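Local coordinates for protein putative peptidase (Chlamydophila abortus, PDB 3CE2) that probably acts as a zinc-dependent oligopeptidase of the M3B family that cleaves small peptides, at residues D41-K46 with R81-L86; K85-A90 with S109-H114; R304-K309 with V316-S321. One frame throughout, in Å; residues are numbered along the deposited sequence.

Contact 1. Residues D41-K46 with R81-L86; sequences DSFGLK and RKLNKL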
# COMPACT_ATOMS: atom_id res chain seq x y z
N ASP A 41 -19.13 7.21 26.58
CA ASP A 41 -19.28 7.30 28.03
C ASP A 41 -19.27 5.94 28.74
O ASP A 41 -18.57 5.79 29.75
CB ASP A 41 -20.54 8.13 28.40
CG ASP A 41 -20.34 9.64 28.20
OD1 ASP A 41 -19.19 10.09 28.00
OD2 ASP A 41 -21.34 10.39 28.26
N SER A 42 -20.02 4.95 28.22
CA SER A 42 -20.13 3.62 28.86
C SER A 42 -18.81 3.16 29.45
O SER A 42 -18.78 2.45 30.46
CB SER A 42 -20.60 2.52 27.89
OG SER A 42 -20.95 3.02 26.62
N PHE A 43 -17.72 3.54 28.81
CA PHE A 43 -16.41 3.10 29.23
C PHE A 43 -16.02 3.63 30.62
O PHE A 43 -15.30 2.96 31.36
CB PHE A 43 -15.36 3.44 28.17
CG PHE A 43 -15.38 2.50 27.01
CD1 PHE A 43 -15.05 1.17 27.19
CD2 PHE A 43 -15.76 2.93 25.76
CE1 PHE A 43 -15.08 0.29 26.13
CE2 PHE A 43 -15.78 2.06 24.69
CZ PHE A 43 -15.44 0.73 24.87
N GLY A 44 -16.51 4.83 30.96
CA GLY A 44 -16.09 5.48 32.20
C GLY A 44 -14.57 5.54 32.26
O GLY A 44 -13.93 4.70 32.89
N LEU A 45 -13.99 6.53 31.58
CA LEU A 45 -12.55 6.77 31.63
C LEU A 45 -12.11 6.94 33.09
O LEU A 45 -12.84 7.51 33.90
CB LEU A 45 -12.20 8.02 30.81
CG LEU A 45 -10.88 8.11 30.02
CD1 LEU A 45 -10.99 9.25 29.00
CD2 LEU A 45 -9.63 8.27 30.90
N LYS A 46 -10.93 6.43 33.42
CA LYS A 46 -10.41 6.51 34.78
C LYS A 46 -9.29 7.56 34.87
O LYS A 46 -9.52 8.76 34.72
CB LYS A 46 -9.88 5.14 35.23
CG LYS A 46 -9.92 4.87 36.74
CD LYS A 46 -11.19 4.14 37.19
CE LYS A 46 -12.34 5.10 37.45
NZ LYS A 46 -13.64 4.39 37.56
N ARG A 81 -13.81 -3.94 19.25
CA ARG A 81 -14.78 -3.74 18.22
C ARG A 81 -15.54 -2.43 18.43
O ARG A 81 -15.80 -1.69 17.47
CB ARG A 81 -15.71 -4.93 18.19
CG ARG A 81 -16.79 -4.86 17.16
CD ARG A 81 -17.50 -6.18 17.16
NE ARG A 81 -18.74 -6.11 16.41
CZ ARG A 81 -19.44 -7.19 16.08
NH1 ARG A 81 -19.00 -8.39 16.42
NH2 ARG A 81 -20.57 -7.05 15.39
N LYS A 82 -15.87 -2.15 19.70
CA LYS A 82 -16.65 -0.96 20.08
C LYS A 82 -15.79 0.29 19.90
O LYS A 82 -16.24 1.27 19.30
CB LYS A 82 -17.11 -1.08 21.54
CG LYS A 82 -18.27 -0.17 21.97
CD LYS A 82 -18.14 0.17 23.48
CE LYS A 82 -19.38 -0.21 24.34
NZ LYS A 82 -20.46 0.82 24.43
N LEU A 83 -14.55 0.25 20.39
CA LEU A 83 -13.56 1.29 20.14
C LEU A 83 -13.45 1.67 18.67
O LEU A 83 -13.44 2.86 18.34
CB LEU A 83 -12.19 0.89 20.66
CG LEU A 83 -12.18 0.72 22.18
CD1 LEU A 83 -10.79 0.65 22.74
CD2 LEU A 83 -12.94 1.85 22.83
N ASN A 84 -13.37 0.67 17.79
CA ASN A 84 -13.25 0.92 16.35
C ASN A 84 -14.49 1.59 15.78
O ASN A 84 -14.39 2.49 14.96
CB ASN A 84 -12.98 -0.37 15.58
CG ASN A 84 -11.60 -0.94 15.84
OD1 ASN A 84 -10.83 -0.38 16.63
ND2 ASN A 84 -11.27 -2.05 15.18
N LYS A 85 -15.66 1.14 16.21
CA LYS A 85 -16.91 1.75 15.80
C LYS A 85 -16.88 3.24 16.19
O LYS A 85 -17.21 4.11 15.39
CB LYS A 85 -18.05 1.01 16.49
CG LYS A 85 -19.47 1.41 16.12
CD LYS A 85 -20.42 0.42 16.80
CE LYS A 85 -21.86 0.95 16.88
NZ LYS A 85 -22.59 0.89 15.57
N LEU A 86 -16.46 3.53 17.41
CA LEU A 86 -16.45 4.90 17.89
C LEU A 86 -15.37 5.67 17.16
O LEU A 86 -15.53 6.86 16.87
CB LEU A 86 -16.14 4.95 19.37
CG LEU A 86 -17.19 4.45 20.35
CD1 LEU A 86 -16.51 4.18 21.70
CD2 LEU A 86 -18.34 5.46 20.46
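Phe-43 and Ser-42, where the chain comes off helix 33-42, meet Lys-82, Leu-83 and Leu-86 on the long helix 66-96. The contact belongs to the helical N-terminal part of the chain. Phe-43 has the largest share of the buried surface. Its CG stands anti to its own carbonyl carbon (chi1 -77°), and the ring reaches the long helix with its CE2 and CZ atoms. Leu-83 meets the ring through one branch: its CD2 lies 3.4 Å from Phe-43 CE2. Leu-86 comes in at the ring edge, near the plane, with CD1 3.7 Å from the same CE2 of Phe-43. The Lys-82 side chain slides past that of Phe-43 in the opposite direction. Its chain bends at chi3 and chi4, and NZ then donates a hydrogen bond to Ser-42 OG at 3.1 Å. The ammonium group is 5.3 Å from the centroid of the Phe-43 ring, which allows at most a weak cation-pi attraction. Ser-42 OG has its stronger bond to Asp-39 O, in the preceding turn, and the carboxylate of Asp-39 forms a long, weak ion pair with Lys-82 NZ. Past the helix, Gly-44 turns the chain with positive phi (52°), and its N bonds to Asp-41 O at 2.6 Å. Phe-43 also packs on Leu-113 of helix 101-120 and meets the ring of Trp-53. The chemistry is therefore two-sided. Leucine methyl groups meet the aromatic ring, while the lysine ammonium bonds to the serine hydroxyl.

Contact 2. Residues K85-A90 with S109-H114; sequences KLYVYA and SITHLH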
# COMPACT_ATOMS: atom_id res chain seq x y z
N LYS A 85 -15.66 1.14 16.21
CA LYS A 85 -16.91 1.75 15.80
C LYS A 85 -16.88 3.24 16.19
O LYS A 85 -17.21 4.11 15.39
CB LYS A 85 -18.05 1.01 16.49
CG LYS A 85 -19.47 1.41 16.12
CD LYS A 85 -20.42 0.42 16.80
CE LYS A 85 -21.86 0.95 16.88
NZ LYS A 85 -22.59 0.89 15.57
N LEU A 86 -16.46 3.53 17.41
CA LEU A 86 -16.45 4.90 17.89
C LEU A 86 -15.37 5.67 17.16
O LEU A 86 -15.53 6.86 16.87
CB LEU A 86 -16.14 4.95 19.37
CG LEU A 86 -17.19 4.45 20.35
CD1 LEU A 86 -16.51 4.18 21.70
CD2 LEU A 86 -18.34 5.46 20.46
N TYR A 87 -14.27 5.01 16.87
CA TYR A 87 -13.21 5.71 16.17
C TYR A 87 -13.66 6.15 14.79
O TYR A 87 -13.54 7.32 14.41
CB TYR A 87 -12.01 4.82 16.03
CG TYR A 87 -10.86 5.57 15.44
CD1 TYR A 87 -9.95 6.25 16.27
CD2 TYR A 87 -10.69 5.65 14.06
CE1 TYR A 87 -8.88 6.96 15.74
CE2 TYR A 87 -9.63 6.36 13.51
CZ TYR A 87 -8.73 7.01 14.36
OH TYR A 87 -7.69 7.71 13.83
N VAL A 88 -14.17 5.20 14.04
CA VAL A 88 -14.54 5.42 12.69
C VAL A 88 -15.54 6.55 12.64
O VAL A 88 -15.42 7.46 11.82
CB VAL A 88 -15.11 4.11 12.09
CG1 VAL A 88 -15.92 4.38 10.84
CG2 VAL A 88 -13.95 3.13 11.81
N TYR A 89 -16.50 6.53 13.55
CA TYR A 89 -17.53 7.57 13.57
C TYR A 89 -16.93 8.96 13.80
O TYR A 89 -17.28 9.90 13.10
CB TYR A 89 -18.56 7.30 14.65
CG TYR A 89 -19.62 8.36 14.70
CD1 TYR A 89 -20.77 8.24 13.95
CD2 TYR A 89 -19.45 9.51 15.48
CE1 TYR A 89 -21.73 9.20 13.96
CE2 TYR A 89 -20.41 10.49 15.49
CZ TYR A 89 -21.56 10.33 14.73
OH TYR A 89 -22.56 11.27 14.72
N ALA A 90 -16.06 9.08 14.79
CA ALA A 90 -15.40 10.36 15.10
C ALA A 90 -14.50 10.85 13.94
O ALA A 90 -14.56 12.01 13.52
CB ALA A 90 -14.61 10.24 16.37
N SER A 109 -10.53 12.16 21.98
CA SER A 109 -11.01 11.30 23.07
C SER A 109 -10.86 9.82 22.73
O SER A 109 -10.13 9.07 23.41
CB SER A 109 -12.47 11.60 23.39
OG SER A 109 -12.65 12.95 23.75
N ILE A 110 -11.56 9.39 21.69
CA ILE A 110 -11.51 8.01 21.28
C ILE A 110 -10.04 7.62 21.05
O ILE A 110 -9.60 6.55 21.47
CB ILE A 110 -12.43 7.73 20.07
CG1 ILE A 110 -12.54 6.23 19.81
CG2 ILE A 110 -11.95 8.48 18.84
CD1 ILE A 110 -12.65 5.43 21.11
N THR A 111 -9.28 8.51 20.43
CA THR A 111 -7.88 8.23 20.18
C THR A 111 -7.18 7.94 21.52
O THR A 111 -6.40 6.99 21.64
CB THR A 111 -7.18 9.39 19.42
OG1 THR A 111 -7.81 9.54 18.14
CG2 THR A 111 -5.66 9.11 19.21
N HIS A 112 -7.46 8.77 22.52
CA HIS A 112 -6.84 8.60 23.82
C HIS A 112 -7.25 7.24 24.37
O HIS A 112 -6.42 6.49 24.87
CB HIS A 112 -7.27 9.73 24.76
CG HIS A 112 -6.86 9.52 26.18
ND1 HIS A 112 -5.54 9.49 26.59
CD2 HIS A 112 -7.60 9.35 27.30
CE1 HIS A 112 -5.49 9.30 27.89
NE2 HIS A 112 -6.72 9.21 28.35
N LEU A 113 -8.54 6.92 24.24
CA LEU A 113 -9.08 5.62 24.65
C LEU A 113 -8.36 4.42 24.02
O LEU A 113 -8.09 3.42 24.69
CB LEU A 113 -10.57 5.53 24.36
CG LEU A 113 -11.36 5.82 25.62
CD1 LEU A 113 -12.82 5.31 25.55
CD2 LEU A 113 -10.60 5.17 26.75
N HIS A 114 -8.04 4.53 22.73
CA HIS A 114 -7.32 3.48 22.04
C HIS A 114 -5.95 3.31 22.61
O HIS A 114 -5.45 2.19 22.69
CB HIS A 114 -7.21 3.77 20.55
CG HIS A 114 -8.39 3.29 19.76
ND1 HIS A 114 -9.59 3.97 19.71
CD2 HIS A 114 -8.55 2.19 18.97
CE1 HIS A 114 -10.43 3.32 18.93
NE2 HIS A 114 -9.83 2.24 18.47
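Ile-110 fits against Leu-86, Tyr-87 and Ala-90 where helices 66-96 and 101-120 pack as an antiparallel hairpin. The axes of segments 85-90 and 109-114 approach to 9.4 Å, with 149° between their directions. The tight part is built around Ile-110. Its CG1, CG2 and CD1 all take part, with Leu-86 and Tyr-87 shared between them. CG1 lies against the backbone of the other helix, 3.6 Å from Tyr-87 N. CG2 sits in the crowded position between backbone N and carbonyl carbon. From there it touches both Tyr-87 CD1 at 3.9 Å and Ala-90 CB at 4.0 Å. CD1 turns to Leu-86 and meets its CB and CD1. On this side Trp-36 and Leu-40 of helix 33-42 add cover, touching Ala-90 and Leu-113.

The more open side lies around Tyr-87, Thr-111 and His-114, all partly exposed. It is still close: Tyr-87 CB lies 3.6 Å from His-114 CE1. The Tyr-87 side chain crosses that of Ile-110 at about a right angle. Its ring turns an edge toward the face of His-114, with centroids 5.4 Å apart and planes at 74°. Thr-111 OG1 comes near Tyr-87 CE1, but its hydrogen bond goes back to Leu-107 O. His-114 ND1 is held by its own helix. It donates to Ile-110 O at 3.1 Å, with 162° at the hydrogen. The carbonyl oxygen lies in the ring plane, while ND1 stands above the carbonyl plane. Ile-110 O also accepts from His-114 N. NE2 has a weak bond to Asn-84 OD1 on the partner helix. No hydrogen bond joins the two segments, so their union rests on apolar and aromatic contacts. The ND1 bond fixes the imidazole's rotation where Tyr-87 meets its face.

Contact 3. Residues R304-K309 with V316-S321; sequences RCLNLK and VYAPLS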
# COMPACT_ATOMS: atom_id res chain seq x y z
N ARG A 304 10.63 6.08 -30.20
CA ARG A 304 10.25 6.31 -31.60
C ARG A 304 9.12 7.31 -31.68
O ARG A 304 9.08 8.15 -32.57
CB ARG A 304 9.83 5.02 -32.33
CG ARG A 304 11.00 4.20 -32.87
CD ARG A 304 10.53 2.91 -33.58
NE ARG A 304 10.51 1.75 -32.67
CZ ARG A 304 9.40 1.13 -32.26
NH1 ARG A 304 8.21 1.55 -32.70
NH2 ARG A 304 9.47 0.10 -31.42
N CYS A 305 8.21 7.25 -30.72
CA CYS A 305 7.05 8.11 -30.79
C CYS A 305 7.33 9.54 -30.39
O CYS A 305 6.55 10.44 -30.68
CB CYS A 305 5.92 7.56 -29.94
SG CYS A 305 4.47 8.59 -30.10
N LEU A 306 8.46 9.76 -29.73
CA LEU A 306 8.83 11.08 -29.28
C LEU A 306 9.89 11.65 -30.21
O LEU A 306 10.34 12.79 -30.02
CB LEU A 306 9.38 11.01 -27.86
CG LEU A 306 8.35 10.91 -26.75
CD1 LEU A 306 9.03 10.84 -25.37
CD2 LEU A 306 7.37 12.07 -26.83
N ASN A 307 10.30 10.85 -31.20
CA ASN A 307 11.31 11.27 -32.17
C ASN A 307 12.59 11.68 -31.51
O ASN A 307 13.14 12.71 -31.86
CB ASN A 307 10.84 12.50 -32.97
CG ASN A 307 9.62 12.22 -33.82
OD1 ASN A 307 9.38 11.09 -34.24
ND2 ASN A 307 8.84 13.27 -34.07
N LEU A 308 13.06 10.89 -30.56
CA LEU A 308 14.27 11.23 -29.83
C LEU A 308 15.40 10.33 -30.30
O LEU A 308 15.17 9.15 -30.55
CB LEU A 308 14.05 10.99 -28.33
CG LEU A 308 13.49 12.01 -27.33
CD1 LEU A 308 12.72 13.15 -27.98
CD2 LEU A 308 12.61 11.25 -26.36
N LYS A 309 16.61 10.86 -30.40
CA LYS A 309 17.70 10.00 -30.86
C LYS A 309 18.22 9.08 -29.77
O LYS A 309 18.88 8.08 -30.07
CB LYS A 309 18.83 10.78 -31.54
CG LYS A 309 19.99 11.19 -30.64
CD LYS A 309 21.26 11.60 -31.43
CE LYS A 309 21.02 11.97 -32.93
NZ LYS A 309 19.86 12.88 -33.26
N VAL A 316 11.41 8.80 -19.49
CA VAL A 316 10.51 7.75 -19.05
C VAL A 316 9.05 8.17 -18.79
O VAL A 316 8.14 7.39 -19.04
CB VAL A 316 11.08 7.09 -17.77
CG1 VAL A 316 10.04 6.22 -17.12
CG2 VAL A 316 12.38 6.31 -18.07
N TYR A 317 8.81 9.38 -18.29
CA TYR A 317 7.43 9.75 -17.96
C TYR A 317 6.86 10.83 -18.87
O TYR A 317 5.76 11.34 -18.64
CB TYR A 317 7.27 10.09 -16.46
CG TYR A 317 7.74 8.97 -15.55
CD1 TYR A 317 7.03 7.77 -15.44
CD2 TYR A 317 8.92 9.09 -14.81
CE1 TYR A 317 7.48 6.73 -14.61
CE2 TYR A 317 9.38 8.07 -13.99
CZ TYR A 317 8.66 6.89 -13.89
OH TYR A 317 9.14 5.88 -13.07
N ALA A 318 7.60 11.18 -19.92
CA ALA A 318 7.10 12.11 -20.93
C ALA A 318 5.80 11.59 -21.51
O ALA A 318 5.64 10.38 -21.69
CB ALA A 318 8.13 12.26 -22.02
N PRO A 319 4.86 12.48 -21.83
CA PRO A 319 3.62 12.00 -22.43
C PRO A 319 3.80 11.78 -23.94
O PRO A 319 4.64 12.42 -24.56
CB PRO A 319 2.63 13.14 -22.19
CG PRO A 319 3.41 14.25 -21.54
CD PRO A 319 4.87 13.94 -21.69
N LEU A 320 3.00 10.88 -24.51
CA LEU A 320 3.04 10.63 -25.94
C LEU A 320 1.95 11.39 -26.66
O LEU A 320 2.12 11.78 -27.81
CB LEU A 320 2.87 9.15 -26.22
CG LEU A 320 4.16 8.35 -26.32
CD1 LEU A 320 5.13 8.81 -25.31
CD2 LEU A 320 3.90 6.86 -26.13
N SER A 321 0.83 11.61 -25.99
CA SER A 321 -0.31 12.27 -26.63
C SER A 321 -0.99 13.20 -25.66
O SER A 321 -0.64 13.23 -24.49
CB SER A 321 -1.32 11.24 -27.16
OG SER A 321 -1.91 10.50 -26.11
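Leu-306 and Cys-305, in the last turn of helix 292-306, pack against Ala-318, Pro-319 and Leu-320 of the loop that follows. The first shell is mostly apolar, with one methyl on a backbone oxygen. Leu-306 divides its two methyl groups between neighbouring loop residues. CD1 touches Ala-318 CB at 3.7 Å, and CD2 lies 3.6 Å from the carbonyl oxygen of Pro-319. Its CG meets Leu-320 CD1 at 4.1 Å, and the two leucine side chains cross at about a right angle. Cys-305 also meets Leu-320. Its SG is anti to the backbone N (chi1 -177°) and rests 3.8 Å from Leu-320 CG. No hydrogen bond links the segments.

Asn-307 leaves the helix with positive phi (58°) in a Schellman motif, and the chain turns away after Leu-306. Further out, Lys-302 NZ, on the same helix, bonds to Val-316 O and Ala-318 O and ties the loop to the helix. Leu-320 also touches Lys-302, and it packs on Ile-455 and Thr-459 of helix 451-487. The hydroxyl of Ser-321 bonds to Thr-456 and to Glu-452 O. Ala-318 reaches Arg-225 of helix 222-237.

Between the two segments the chain carries Asp-310 and His-312, which bind a zinc ion in this entry. The side chain of Leu-306 is about 10 Å from each of theirs, so the contact lies near that site but does not touch it. The arrangement is a Schellman motif at a helix C-terminus, with the following loop packed back on the helix, at the surface of the M3 peptidase region.

Overall arrangement
Contacts 1 and 2 are neighbours, with centres about 7 Å apart. Both use helix 66-96 and share Lys-85 and Leu-86. Together they bring helices 33-42, 66-96 and 101-120 together. Both are partly buried, and they touch each other. Contact 3 lies on the opposite side of the chain's centre, its centre about 50 Å or more from the other two, and is a surface contact. Only contact 1 has a hydrogen bond across its segments. Contact 2 relies on helix-to-helix packing with an aromatic pair. Contact 3 sets a helix end against a loop through apolar side chains, with the side chain of Leu-306 about 12 Å from a bound zinc ion.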